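Long-range contacts in L-ribulose 3-epimerase (Mesorhizobium loti, PDB 3VYL), which interconverts L-ribulose and L-xylulose by epimerisation at C3, and probably other ketoses less efficiently, using a manganese-binding TIM barrel: residues G200-V205 with I232-D237; A224-L229 with L279-A284. All blocks are in the same frame, centred on the assembly; numbering follows the deposited sequence.

Interaction 1. Residues G200-V205 with I232-D237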
# COMPACT_ATOMS: atom_id res chain seq x y z
N GLY A 200 -21.28 8.66 -10.36
CA GLY A 200 -22.44 9.45 -10.78
C GLY A 200 -23.50 9.68 -9.71
O GLY A 200 -24.63 10.08 -10.00
N LYS A 201 -23.14 9.41 -8.46
CA LYS A 201 -24.01 9.76 -7.35
C LYS A 201 -23.23 10.53 -6.29
O LYS A 201 -23.73 10.77 -5.20
CB LYS A 201 -24.70 8.51 -6.78
CG LYS A 201 -26.03 8.14 -7.44
CD LYS A 201 -27.11 9.17 -7.13
CE LYS A 201 -28.52 8.60 -7.21
NZ LYS A 201 -29.14 8.70 -8.56
N ILE A 202 -22.00 10.92 -6.62
CA ILE A 202 -21.17 11.68 -5.71
C ILE A 202 -21.26 13.18 -5.99
O ILE A 202 -20.83 13.64 -7.05
CB ILE A 202 -19.68 11.26 -5.77
CG1 ILE A 202 -19.52 9.75 -5.63
CG2 ILE A 202 -18.90 11.97 -4.67
CD1 ILE A 202 -18.14 9.23 -5.99
N GLY A 203 -21.78 13.92 -5.02
CA GLY A 203 -21.92 15.36 -5.14
C GLY A 203 -20.82 16.19 -4.51
O GLY A 203 -20.62 17.35 -4.88
N TYR A 204 -20.10 15.62 -3.55
CA TYR A 204 -19.07 16.37 -2.83
C TYR A 204 -18.11 15.43 -2.11
O TYR A 204 -18.49 14.32 -1.71
CB TYR A 204 -19.76 17.33 -1.85
CG TYR A 204 -18.94 18.47 -1.30
CD1 TYR A 204 -18.95 18.75 0.07
CD2 TYR A 204 -18.19 19.30 -2.14
CE1 TYR A 204 -18.22 19.80 0.59
CE2 TYR A 204 -17.45 20.35 -1.62
CZ TYR A 204 -17.47 20.60 -0.25
OH TYR A 204 -16.74 21.64 0.29
N VAL A 205 -16.86 15.85 -1.95
CA VAL A 205 -15.86 15.03 -1.27
C VAL A 205 -15.06 15.80 -0.21
O VAL A 205 -14.60 16.92 -0.47
CB VAL A 205 -14.88 14.36 -2.27
CG1 VAL A 205 -13.66 13.79 -1.56
CG2 VAL A 205 -15.59 13.27 -3.08
N ILE A 232 -13.47 7.26 -12.27
CA ILE A 232 -14.89 7.55 -12.45
C ILE A 232 -15.11 8.92 -13.11
O ILE A 232 -16.24 9.32 -13.34
CB ILE A 232 -15.72 7.46 -11.13
CG1 ILE A 232 -15.23 8.47 -10.09
CG2 ILE A 232 -15.68 6.05 -10.55
CD1 ILE A 232 -16.29 8.88 -9.09
N GLY A 233 -14.01 9.63 -13.40
CA GLY A 233 -14.08 10.97 -14.01
C GLY A 233 -14.86 11.98 -13.17
O GLY A 233 -15.77 12.65 -13.66
N TYR A 234 -14.51 12.07 -11.89
CA TYR A 234 -15.18 12.95 -10.96
C TYR A 234 -14.80 14.39 -11.25
O TYR A 234 -13.62 14.74 -11.25
CB TYR A 234 -14.85 12.56 -9.51
CG TYR A 234 -15.50 13.45 -8.47
CD1 TYR A 234 -16.83 13.27 -8.09
CD2 TYR A 234 -14.77 14.47 -7.85
CE1 TYR A 234 -17.41 14.08 -7.13
CE2 TYR A 234 -15.34 15.28 -6.90
CZ TYR A 234 -16.66 15.08 -6.54
OH TYR A 234 -17.23 15.88 -5.58
N ALA A 235 -15.80 15.22 -11.54
CA ALA A 235 -15.53 16.56 -12.04
C ALA A 235 -16.13 17.65 -11.17
O ALA A 235 -16.42 18.74 -11.65
CB ALA A 235 -16.03 16.69 -13.47
N ASP A 236 -16.30 17.35 -9.89
CA ASP A 236 -16.98 18.25 -8.96
C ASP A 236 -16.05 18.66 -7.82
O ASP A 236 -14.87 18.32 -7.82
CB ASP A 236 -18.27 17.61 -8.44
CG ASP A 236 -19.43 18.60 -8.35
OD1 ASP A 236 -19.20 19.78 -7.99
OD2 ASP A 236 -20.57 18.20 -8.65
N ASP A 237 -16.58 19.42 -6.87
CA ASP A 237 -15.77 20.00 -5.80
C ASP A 237 -15.31 18.97 -4.75
O ASP A 237 -15.99 17.96 -4.49
CB ASP A 237 -16.53 21.12 -5.08
CG ASP A 237 -16.99 22.23 -6.02
OD1 ASP A 237 -16.24 22.59 -6.96
OD2 ASP A 237 -18.10 22.75 -5.79
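Tyr234 reaches across to Ile202, Tyr204 and Val205, anchoring the return from helix 222-231 to the barrel strand 202-207 inside a beta-alpha-beta unit of this TIM barrel. Its CG, anti to the backbone N (chi1 179°), starts the side chain on its way toward the strand. Ile202 O lies at the ring edge, close to its plane, 3.4 Å from Tyr234 CE1, while Ile202 CG2 lies 3.6 Å from that same ring carbon. At the far end of the ring, Tyr234 OH donates to Asp237 O over 2.7 Å, tying the loop to itself where it turns into strand 238-240. Val205 N also approaches Asp237 O, in a weak bond of 3.4 Å. This is the tight, buried end: Asp237 CB meets the edge of the Tyr204 ring, in its plane, and the Tyr204 hydroxyl is hydrogen-bonded to Glu36 and Ser239, with manganese ligand His206 nearby. An alanine in place of Tyr234 would probably open a gap beside Ile202 and Val205 and leave Asp237 O with just the weak bond from Val205 N within this contact. The opposite end is looser. There Ile232 and Ile202, both partly exposed, cross at about a right angle with their CD1 atoms 3.6 Å apart, and Gly233, exposed to solvent, closes helix 222-231 with a Schellman motif. Asp236 lies near Gly203 O, and Lys102 NZ serves both, with a salt bridge to Asp236 OD1 and a hydrogen bond to Gly203 O; the Asp237 N-H reaches the anti lone pair of Asp236 OD1 over 2.9 Å.

Interaction 2. Residues A224-L229 with L279-A284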
# COMPACT_ATOMS: atom_id res chain seq x y z
N ALA A 224 -4.70 5.69 -4.04
CA ALA A 224 -5.83 4.84 -4.41
C ALA A 224 -7.12 5.64 -4.55
O ALA A 224 -7.98 5.30 -5.36
CB ALA A 224 -6.00 3.72 -3.40
N ILE A 225 -7.24 6.70 -3.76
CA ILE A 225 -8.44 7.55 -3.74
C ILE A 225 -8.46 8.49 -4.94
O ILE A 225 -9.50 8.66 -5.59
CB ILE A 225 -8.55 8.34 -2.41
CG1 ILE A 225 -8.83 7.37 -1.25
CG2 ILE A 225 -9.63 9.40 -2.48
CD1 ILE A 225 -8.83 8.01 0.12
N PHE A 226 -7.33 9.10 -5.25
CA PHE A 226 -7.24 9.96 -6.42
C PHE A 226 -7.41 9.15 -7.72
O PHE A 226 -8.05 9.63 -8.67
CB PHE A 226 -5.93 10.76 -6.42
CG PHE A 226 -5.78 11.67 -5.21
CD1 PHE A 226 -6.86 12.38 -4.71
CD2 PHE A 226 -4.54 11.83 -4.60
CE1 PHE A 226 -6.71 13.23 -3.61
CE2 PHE A 226 -4.38 12.67 -3.51
CZ PHE A 226 -5.47 13.37 -3.01
N ASP A 227 -6.86 7.93 -7.72
CA ASP A 227 -7.05 6.96 -8.82
C ASP A 227 -8.52 6.58 -9.02
O ASP A 227 -8.97 6.48 -10.16
CB ASP A 227 -6.26 5.68 -8.57
CG ASP A 227 -4.79 5.82 -8.84
OD1 ASP A 227 -4.07 4.85 -8.60
OD2 ASP A 227 -4.32 6.89 -9.30
N ALA A 228 -9.25 6.35 -7.94
CA ALA A 228 -10.68 6.01 -8.04
C ALA A 228 -11.52 7.18 -8.58
O ALA A 228 -12.29 6.99 -9.52
CB ALA A 228 -11.21 5.51 -6.71
N LEU A 229 -11.37 8.38 -8.00
CA LEU A 229 -12.03 9.59 -8.50
C LEU A 229 -11.75 9.78 -9.98
O LEU A 229 -12.66 10.08 -10.75
CB LEU A 229 -11.59 10.85 -7.74
CG LEU A 229 -11.93 10.89 -6.25
CD1 LEU A 229 -11.28 12.07 -5.57
CD2 LEU A 229 -13.43 10.90 -6.01
N LEU A 279 -0.91 17.95 -6.48
CA LEU A 279 -0.01 16.95 -7.02
C LEU A 279 -0.69 15.59 -7.16
O LEU A 279 -0.67 14.99 -8.24
CB LEU A 279 1.24 16.82 -6.15
CG LEU A 279 2.44 16.10 -6.75
CD1 LEU A 279 2.83 16.68 -8.11
CD2 LEU A 279 3.61 16.17 -5.77
N GLY A 280 -1.30 15.11 -6.08
CA GLY A 280 -2.03 13.85 -6.08
C GLY A 280 -2.93 13.65 -7.28
O GLY A 280 -2.91 12.59 -7.90
N LEU A 281 -3.71 14.67 -7.62
CA LEU A 281 -4.61 14.58 -8.78
C LEU A 281 -3.86 14.63 -10.12
O LEU A 281 -4.22 13.90 -11.04
CB LEU A 281 -5.69 15.65 -8.73
CG LEU A 281 -6.75 15.44 -7.64
CD1 LEU A 281 -7.51 16.74 -7.42
CD2 LEU A 281 -7.69 14.30 -7.97
N GLU A 282 -2.83 15.47 -10.22
CA GLU A 282 -2.04 15.52 -11.44
C GLU A 282 -1.40 14.15 -11.73
O GLU A 282 -1.47 13.65 -12.86
CB GLU A 282 -0.96 16.60 -11.35
CG GLU A 282 -0.56 17.17 -12.70
CD GLU A 282 0.91 17.55 -12.78
OE1 GLU A 282 1.55 17.22 -13.80
OE2 GLU A 282 1.43 18.18 -11.83
N THR A 283 -0.78 13.57 -10.70
CA THR A 283 -0.19 12.24 -10.77
C THR A 283 -1.20 11.16 -11.19
O THR A 283 -0.90 10.34 -12.08
CB THR A 283 0.46 11.86 -9.43
OG1 THR A 283 1.23 12.97 -8.96
CG2 THR A 283 1.40 10.68 -9.61
N ALA A 284 -2.38 11.17 -10.58
CA ALA A 284 -3.42 10.22 -10.96
C ALA A 284 -3.90 10.46 -12.41
O ALA A 284 -4.40 9.53 -13.05
CB ALA A 284 -4.59 10.28 -9.99
O HOH W 1 -4.97 7.07 -12.09
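The ring of Phe226 lies against the backbone of Gly280 and Leu281, with Leu281 N over one of its faces, 4.2 Å above the plane and offset toward the rim. Gly280 CA comes to the ring obliquely, 3.5 Å from Phe226 CD2, and on the other ortho carbon Phe226 CD1 meets Leu281 CD2 at 3.9 Å, the two side chains crossing at about a right angle. The second flat group, the Asp227 carboxylate, has its OD2 beside the methyl of Ala284, 3.5 Å from CB. The contact thus illustrates how helices outside a TIM barrel can pack through small residues: helix 222-231 of the barrel's outer layer meets the long C-terminal helix 266-292, and the axes of segments 224-229 and 279-284 cross at -58° and come within 8.8 Å. Phe226 CG is anti to its own carbonyl carbon (chi1 -60°), which starts the ring toward helix 266-292, beside Gly280; a side-chain carbon on that glycine would collide with Phe226 CE2. One turn later Ala284 CB sits 3.8 Å from Phe226 CB. Elsewhere on helix 266-292, Leu279, Glu282 and Thr283 pack on His272 of a second subunit, so the helix also serves the assembly. No direct hydrogen bond joins the segments. Instead a single water donates both to Asp227 OD2 and to Ala284 O, while Asp227 OD1 forms a salt bridge with Lys287. The chemistry therefore implies an apolar aromatic interior with a polar border, where one carboxylate uses an oxygen for the water and the other for the lysine, a pairing likely to favour its ionised form.

How the interactions relate
After six earlier barrel strands the chain enters strand 202-207, then helix 222-231, then the loop that leads to strand 238-240, and later, after helix 250-255, the long helix 266-292 near the C terminus. Interaction 1 closes the first loop when residues 232-237 return to the strand, 26 residues intervening. Interaction 2 opens within that loop, at 224-229, but closes only 49 residues later at 279-284, so the two contacts cross rather than nest. They meet where Tyr234 N is probably hydrogen-bonded to Leu229 O, 2.9 Å away. Interaction 1 joins the loop before the eighth strand to the seventh; interaction 2 joins the helix between those strands to helix 266-292.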